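Long-range contacts in extracellular solute-binding protein, family 1 (Bifidobacterium longum subsp. infantis, PDB 6FTH), which probably captures human milk oligosaccharides outside the cell and hands them to an ABC transporter for uptake: residues I29-V34 with K82-S87; G225-A230 with D330-E335. All coordinates share one frame; numbering follows the deposited sequence.

Overall arrangement
Contacts 1 and 2 share no secondary-structure element: their centres lie about 30 Å apart and their nearest atoms about 16 Å apart. Contact 1 is partly buried, some 26 Å from the centre of the chain, and joins two neighbouring strands of a mixed sheet; contact 2 is a buried meeting of two irregular loops about 6 Å from that centre. Their chemistry follows their places. In contact 1, main-chain bonds set a parallel pairing, valines pack on one face, and a serine and an aspartate exchange side-chain bonds just ahead of the shorter strand. In contact 2 no strands pair; an aspartate and a serine accept two successive N-H groups of the turn, and waters link further polar atoms.

Contact 1. Residues I29-V34 with K82-S87; sequences IVSVLV and KIADVS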
ATOM      1  N   ILE A  29       6.896   6.777 -34.273  1.00 27.28           N
ATOM      2  CA  ILE A  29       6.234   7.563 -33.240  1.00 28.43           C
ATOM      3  C   ILE A  29       5.522   6.618 -32.283  1.00 25.70           C
ATOM      4  O   ILE A  29       4.897   5.635 -32.695  1.00 26.88           O
ATOM      5  CB  ILE A  29       5.257   8.595 -33.838  1.00 30.73           C
ATOM      6  CG1 ILE A  29       5.999   9.561 -34.759  1.00 30.30           C
ATOM      7  CG2 ILE A  29       4.594   9.389 -32.718  1.00 33.31           C
ATOM      8  CD1 ILE A  29       5.065  10.500 -35.513  1.00 34.70           C
ATOM      9  N   VAL A  30       5.662   6.900 -30.995  1.00 25.45           N
ATOM     10  CA  VAL A  30       5.025   6.137 -29.928  1.00 21.15           C
ATOM     11  C   VAL A  30       4.367   7.156 -29.021  1.00 17.82           C
ATOM     12  O   VAL A  30       5.051   8.007 -28.454  1.00 20.29           O
ATOM     13  CB  VAL A  30       6.048   5.306 -29.130  1.00 22.68           C
ATOM     14  CG1 VAL A  30       5.352   4.540 -27.998  1.00 24.31           C
ATOM     15  CG2 VAL A  30       6.811   4.352 -30.040  1.00 25.87           C
ATOM     16  N   SER A  31       3.046   7.086 -28.894  1.00 18.09           N
ATOM     17  CA  SER A  31       2.355   7.913 -27.916  1.00 18.70           C
ATOM     18  C   SER A  31       2.408   7.227 -26.558  1.00 18.47           C
ATOM     19  O   SER A  31       2.239   6.009 -26.462  1.00 20.40           O
ATOM     20  CB  SER A  31       0.900   8.160 -28.318  1.00 20.12           C
ATOM     21  OG  SER A  31       0.212   6.950 -28.606  1.00 23.33           O
ATOM     22  N   VAL A  32       2.692   8.007 -25.521  1.00 19.03           N
ATOM     23  CA  VAL A  32       2.878   7.480 -24.171  1.00 16.91           C
ATOM     24  C   VAL A  32       2.042   8.299 -23.194  1.00 16.50           C
ATOM     25  O   VAL A  32       2.362   9.459 -22.910  1.00 19.48           O
ATOM     26  CB  VAL A  32       4.351   7.473 -23.748  1.00 16.55           C
ATOM     27  CG1 VAL A  32       4.483   6.817 -22.381  1.00 18.07           C
ATOM     28  CG2 VAL A  32       5.205   6.747 -24.760  1.00 16.07           C
ATOM     29  N   LEU A  33       0.984   7.691 -22.664  1.00 17.77           N
ATOM     30  CA  LEU A  33       0.240   8.299 -21.573  1.00 18.93           C
ATOM     31  C   LEU A  33       0.941   7.965 -20.264  1.00 16.91           C
ATOM     32  O   LEU A  33       1.245   6.792 -20.000  1.00 16.24           O
ATOM     33  CB  LEU A  33      -1.193   7.764 -21.539  1.00 19.75           C
ATOM     34  CG  LEU A  33      -1.999   8.122 -20.283  1.00 18.85           C
ATOM     35  CD1 LEU A  33      -2.285   9.603 -20.214  1.00 24.98           C
ATOM     36  CD2 LEU A  33      -3.311   7.314 -20.257  1.00 22.80           C
ATOM     37  N   VAL A  34       1.202   8.985 -19.452  1.00 16.72           N
ATOM     38  CA  VAL A  34       1.794   8.790 -18.132  1.00 16.26           C
ATOM     39  C   VAL A  34       0.896   9.453 -17.105  1.00 16.44           C
ATOM     40  O   VAL A  34       0.688  10.670 -17.150  1.00 16.68           O
ATOM     41  CB  VAL A  34       3.215   9.363 -18.022  1.00 18.44           C
ATOM     42  CG1 VAL A  34       3.837   8.976 -16.671  1.00 17.40           C
ATOM     43  CG2 VAL A  34       4.085   8.943 -19.194  1.00 20.96           C
ATOM     44  N   LYS A  82     -10.037   4.505 -26.625  1.00 29.92           N
ATOM     45  CA  LYS A  82      -9.080   5.536 -27.042  1.00 32.46           C
ATOM     46  C   LYS A  82      -7.861   5.474 -26.129  1.00 30.13           C
ATOM     47  O   LYS A  82      -7.690   6.259 -25.196  1.00 34.39           O
ATOM     48  CB  LYS A  82      -9.714   6.923 -27.061  1.00 37.70           C
ATOM     49  CG  LYS A  82     -10.264   7.450 -25.735  1.00 40.59           C
ATOM     50  CD  LYS A  82     -10.617   8.947 -25.872  1.00 46.66           C
ATOM     51  CE  LYS A  82     -11.233   9.526 -24.602  1.00 51.10           C
ATOM     52  NZ  LYS A  82     -12.595   8.984 -24.309  1.00 47.03           N
ATOM     53  N   ILE A  83      -6.981   4.529 -26.420  1.00 28.21           N
ATOM     54  CA  ILE A  83      -5.818   4.298 -25.570  1.00 27.64           C
ATOM     55  C   ILE A  83      -4.545   4.671 -26.317  1.00 26.10           C
ATOM     56  O   ILE A  83      -4.434   4.481 -27.535  1.00 24.45           O
ATOM     57  CB  ILE A  83      -5.775   2.867 -25.002  1.00 29.45           C
ATOM     58  CG1 ILE A  83      -5.510   1.844 -26.090  1.00 30.76           C
ATOM     59  CG2 ILE A  83      -7.104   2.533 -24.278  1.00 31.31           C
ATOM     60  CD1 ILE A  83      -5.184   0.477 -25.517  1.00 32.98           C
ATOM     61  N   ALA A  84      -3.590   5.223 -25.577  1.00 20.78           N
ATOM     62  CA  ALA A  84      -2.287   5.528 -26.141  1.00 21.73           C
ATOM     63  C   ALA A  84      -1.552   4.235 -26.478  1.00 19.56           C
ATOM     64  O   ALA A  84      -1.888   3.150 -25.986  1.00 20.93           O
ATOM     65  CB  ALA A  84      -1.459   6.323 -25.139  1.00 19.65           C
ATOM     66  N   ASP A  85      -0.541   4.345 -27.342  1.00 19.23           N
ATOM     67  CA  ASP A  85       0.259   3.173 -27.678  1.00 19.22           C
ATOM     68  C   ASP A  85       0.796   2.516 -26.413  1.00 18.41           C
ATOM     69  O   ASP A  85       0.724   1.290 -26.245  1.00 20.78           O
ATOM     70  CB  ASP A  85       1.429   3.567 -28.580  1.00 21.02           C
ATOM     71  CG  ASP A  85       0.985   4.130 -29.919  1.00 26.15           C
ATOM     72  OD1 ASP A  85      -0.154   3.835 -30.365  1.00 25.48           O
ATOM     73  OD2 ASP A  85       1.798   4.863 -30.524  1.00 24.43           O
ATOM     74  N   VAL A  86       1.354   3.328 -25.524  1.00 18.02           N
ATOM     75  CA  VAL A  86       1.893   2.885 -24.244  1.00 15.60           C
ATOM     76  C   VAL A  86       1.254   3.727 -23.153  1.00 17.70           C
ATOM     77  O   VAL A  86       1.136   4.948 -23.296  1.00 17.50           O
ATOM     78  CB  VAL A  86       3.418   3.080 -24.206  1.00 18.73           C
ATOM     79  CG1 VAL A  86       3.950   2.838 -22.805  1.00 17.86           C
ATOM     80  CG2 VAL A  86       4.104   2.160 -25.210  1.00 16.93           C
ATOM     81  N   SER A  87       0.834   3.083 -22.065  1.00 15.20           N
ATOM     82  CA  SER A  87       0.320   3.795 -20.912  1.00 15.54           C
ATOM     83  C   SER A  87       1.047   3.328 -19.656  1.00 13.90           C
ATOM     84  O   SER A  87       1.201   2.118 -19.431  1.00 14.73           O
ATOM     85  CB  SER A  87      -1.185   3.590 -20.777  1.00 16.33           C
ATOM     86  OG  SER A  87      -1.843   3.864 -22.007  1.00 18.82           O
TER
HETATM   87  O   HOH W   1       3.394   3.269 -32.106  1.00 31.66           O
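Val32 and Val86, followed by Leu33 and Ser87, pair in parallel where the two inner strands of a four-stranded mixed sheet meet. Val86 spans the pairing: its N donates to Ser31 O (3.0 Å), and its O accepts from Leu33 N (2.8 Å). Just before the strand at 86-87, side chains take over. Ser31 OG sits between its own backbone N and carbonyl carbon (chi1 52°), where it receives Asp85 N at 3.0 Å in an almost straight bond (176°). In return Asp85 OD2 accepts Ser31 N at 3.0 Å, the donor lying 42° above the carboxylate plane. A water donates both to OD2 and to Ile29 O, extending the link. An alanine in place of Asp85 would probably leave Ser31 N without this acceptor and the water held on one side only. Val32 and Val86 lie side by side, CG1 to CG1 at 4.0 Å, while Ala84 CB meets Leu33 CB at 3.9 Å. Val30, Val32 and Val86 pack against helix 350-360 through Ala352, Leu356 and Ala353, Leu33 touches Trp70 of helix 67-80, and Val30 and Val32 carry the sheet on to strand 59-66.

Contact 2. Residues G225-A230 with D330-E335; sequences GFNKGA and DGSSAE
The Asp330 carboxylate and the Phe226 ring, their planes 56° apart, cross obliquely, and one face of the Asn227 amide is turned to Ser332 CB. Asp330 OD2 approaches the root of the ring, 4.1 Å from Phe226 CG, and takes Phe226 N on its syn lone pair at 2.9 Å; Thr224 OG1 is a further partner of this oxygen. The other oxygen, OD1, also uses its syn lone pair, for Ser332 OG (2.7 Å), while Ser332 N comes to it from 44° above the plane. Three bonds grip Ser332 OG: besides donating to OD1 it accepts hydrogen bonds from Asn227 N at 3.0 Å and from a water. With OG anti to the carbonyl carbon (chi1 -55°), the hydroxyl faces the turn. Ser332 CB rests over that amide face, 3.3 Å from Asn227 CG. The oxygen of the amide, Asn227 OD1, is held by Gln153 NE2 and Gly152 N. Lys228 brings NZ to 2.7 Å from Ser333 O at a poor angle, and its hydrogen bonds run instead to two waters, one accepting from Ser333 N and the other bonded to Ser333 OG. Arg439 NH1 bonds Asp330 O and Ser332 O of the 330-335 loop. The arrangement is an Asx turn, Asp330 to Ser332, whose side chains receive two successive backbone N-H groups of the type I beta turn at Gly225-Lys228.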
ATOM      1  N   GLY A 225      -3.629  -7.532   5.433  1.00 10.45           N
ATOM      2  CA  GLY A 225      -2.831  -7.184   4.265  1.00 12.94           C
ATOM      3  C   GLY A 225      -3.332  -5.900   3.643  1.00 12.54           C
ATOM      4  O   GLY A 225      -3.817  -5.869   2.507  1.00 11.54           O
ATOM      5  N   PHE A 226      -3.195  -4.824   4.395  1.00 11.04           N
ATOM      6  CA  PHE A 226      -3.897  -3.596   4.061  1.00 11.56           C
ATOM      7  C   PHE A 226      -3.192  -2.709   3.028  1.00 12.50           C
ATOM      8  O   PHE A 226      -3.739  -1.655   2.680  1.00 15.20           O
ATOM      9  CB  PHE A 226      -4.268  -2.808   5.329  1.00 10.95           C
ATOM     10  CG  PHE A 226      -5.342  -3.459   6.196  1.00 11.43           C
ATOM     11  CD1 PHE A 226      -6.204  -4.433   5.716  1.00 12.39           C
ATOM     12  CD2 PHE A 226      -5.485  -3.073   7.520  1.00 13.69           C
ATOM     13  CE1 PHE A 226      -7.179  -4.992   6.539  1.00 11.53           C
ATOM     14  CE2 PHE A 226      -6.428  -3.639   8.341  1.00 12.28           C
ATOM     15  CZ  PHE A 226      -7.296  -4.599   7.841  1.00 10.69           C
ATOM     16  N   ASN A 227      -2.021  -3.084   2.502  1.00 11.37           N
ATOM     17  CA  ASN A 227      -1.464  -2.297   1.399  1.00 12.31           C
ATOM     18  C   ASN A 227      -2.335  -2.433   0.152  1.00 15.32           C
ATOM     19  O   ASN A 227      -2.513  -1.462  -0.597  1.00 15.86           O
ATOM     20  CB  ASN A 227      -0.042  -2.724   1.043  1.00 12.71           C
ATOM     21  CG  ASN A 227       1.043  -2.212   2.001  1.00 13.72           C
ATOM     22  OD1 ASN A 227       0.802  -1.889   3.163  1.00 13.27           O
ATOM     23  ND2 ASN A 227       2.279  -2.191   1.491  1.00 16.02           N
ATOM     24  N   LYS A 228      -2.865  -3.629  -0.106  1.00 14.17           N
ATOM     25  CA  LYS A 228      -3.533  -3.965  -1.367  1.00 13.83           C
ATOM     26  C   LYS A 228      -4.043  -5.402  -1.304  1.00 17.25           C
ATOM     27  O   LYS A 228      -3.552  -6.225  -0.525  1.00 17.00           O
ATOM     28  CB  LYS A 228      -2.603  -3.808  -2.576  1.00 18.51           C
ATOM     29  CG  LYS A 228      -1.277  -4.564  -2.485  1.00 17.88           C
ATOM     30  CD  LYS A 228      -0.389  -4.290  -3.710  1.00 18.74           C
ATOM     31  CE  LYS A 228       0.931  -5.067  -3.685  1.00 20.77           C
ATOM     32  NZ  LYS A 228       1.913  -4.559  -2.681  1.00 20.75           N
ATOM     33  N   GLY A 229      -5.032  -5.689  -2.136  1.00 17.41           N
ATOM     34  CA  GLY A 229      -5.499  -7.051  -2.341  1.00 18.63           C
ATOM     35  C   GLY A 229      -6.836  -7.352  -1.693  1.00 15.70           C
ATOM     36  O   GLY A 229      -7.687  -6.474  -1.521  1.00 18.23           O
ATOM     37  N   ALA A 230      -7.024  -8.611  -1.297  1.00 15.62           N
ATOM     38  CA  ALA A 230      -8.316  -9.045  -0.770  1.00 13.11           C
ATOM     39  C   ALA A 230      -8.556  -8.576   0.662  1.00 12.32           C
ATOM     40  O   ALA A 230      -9.705  -8.389   1.087  1.00 12.31           O
ATOM     41  CB  ALA A 230      -8.391 -10.578  -0.791  1.00 14.75           C
ATOM     42  N   ASP A 330       0.714  -7.319  10.039  1.00 10.05           N
ATOM     43  CA  ASP A 330       0.307  -7.185   8.643  1.00  8.03           C
ATOM     44  C   ASP A 330       1.359  -7.764   7.709  1.00  9.83           C
ATOM     45  O   ASP A 330       2.549  -7.483   7.843  1.00  9.34           O
ATOM     46  CB  ASP A 330       0.088  -5.685   8.362  1.00  9.10           C
ATOM     47  CG  ASP A 330      -0.446  -5.407   6.984  1.00  8.78           C
ATOM     48  OD1 ASP A 330       0.369  -5.373   6.023  1.00 11.34           O
ATOM     49  OD2 ASP A 330      -1.692  -5.203   6.884  1.00 10.60           O
ATOM     50  N   GLY A 331       0.895  -8.528   6.725  1.00 10.02           N
ATOM     51  CA  GLY A 331       1.780  -9.255   5.847  1.00 10.84           C
ATOM     52  C   GLY A 331       2.029  -8.615   4.502  1.00 12.31           C
ATOM     53  O   GLY A 331       2.538  -9.288   3.597  1.00 13.00           O
ATOM     54  N   SER A 332       1.663  -7.352   4.328  1.00 11.48           N
ATOM     55  CA  SER A 332       1.815  -6.718   3.040  1.00 11.04           C
ATOM     56  C   SER A 332       3.286  -6.480   2.697  1.00 10.53           C
ATOM     57  O   SER A 332       4.203  -6.611   3.515  1.00 11.67           O
ATOM     58  CB  SER A 332       1.148  -5.339   3.039  1.00 12.50           C
ATOM     59  OG  SER A 332      -0.215  -5.347   3.428  1.00 12.02           O
ATOM     60  N   SER A 333       3.468  -6.072   1.443  1.00 12.00           N
ATOM     61  CA  SER A 333       4.731  -5.643   0.880  1.00 10.98           C
ATOM     62  C   SER A 333       4.517  -4.321   0.171  1.00 11.59           C
ATOM     63  O   SER A 333       3.559  -4.173  -0.588  1.00 13.26           O
ATOM     64  CB  SER A 333       5.234  -6.673  -0.133  1.00 15.80           C
ATOM     65  OG  SER A 333       6.264  -6.116  -0.953  1.00 13.84           O
ATOM     66  N   ALA A 334       5.409  -3.370   0.424  1.00 10.57           N
ATOM     67  CA  ALA A 334       5.358  -2.083  -0.242  1.00 11.63           C
ATOM     68  C   ALA A 334       6.177  -2.057  -1.525  1.00 12.84           C
ATOM     69  O   ALA A 334       6.383  -0.977  -2.095  1.00 12.90           O
ATOM     70  CB  ALA A 334       5.875  -1.003   0.701  1.00 12.46           C
ATOM     71  N   GLU A 335       6.628  -3.202  -2.016  1.00 11.56           N
ATOM     72  CA  GLU A 335       7.651  -3.175  -3.056  1.00 11.67           C
ATOM     73  C   GLU A 335       7.076  -3.038  -4.471  1.00 13.16           C
ATOM     74  O   GLU A 335       7.621  -2.266  -5.278  1.00 12.23           O
ATOM     75  CB  GLU A 335       8.516  -4.440  -2.963  1.00 12.98           C
ATOM     76  CG  GLU A 335       9.694  -4.431  -3.939  1.00 12.27           C
ATOM     77  CD  GLU A 335      10.565  -5.634  -3.884  1.00 14.26           C
ATOM     78  OE1 GLU A 335      10.460  -6.446  -2.937  1.00 15.79           O
ATOM     79  OE2 GLU A 335      11.374  -5.765  -4.820  1.00 15.36           O
TER
HETATM   80  O   HOH W   2       1.181  -6.172  -0.349  1.00 13.69           O
HETATM   81  O   HOH W   3      -1.194  -6.069   0.860  1.00 14.48           O
HETATM   82  O   HOH W   4       4.445  -5.697  -3.193  1.00 14.92           O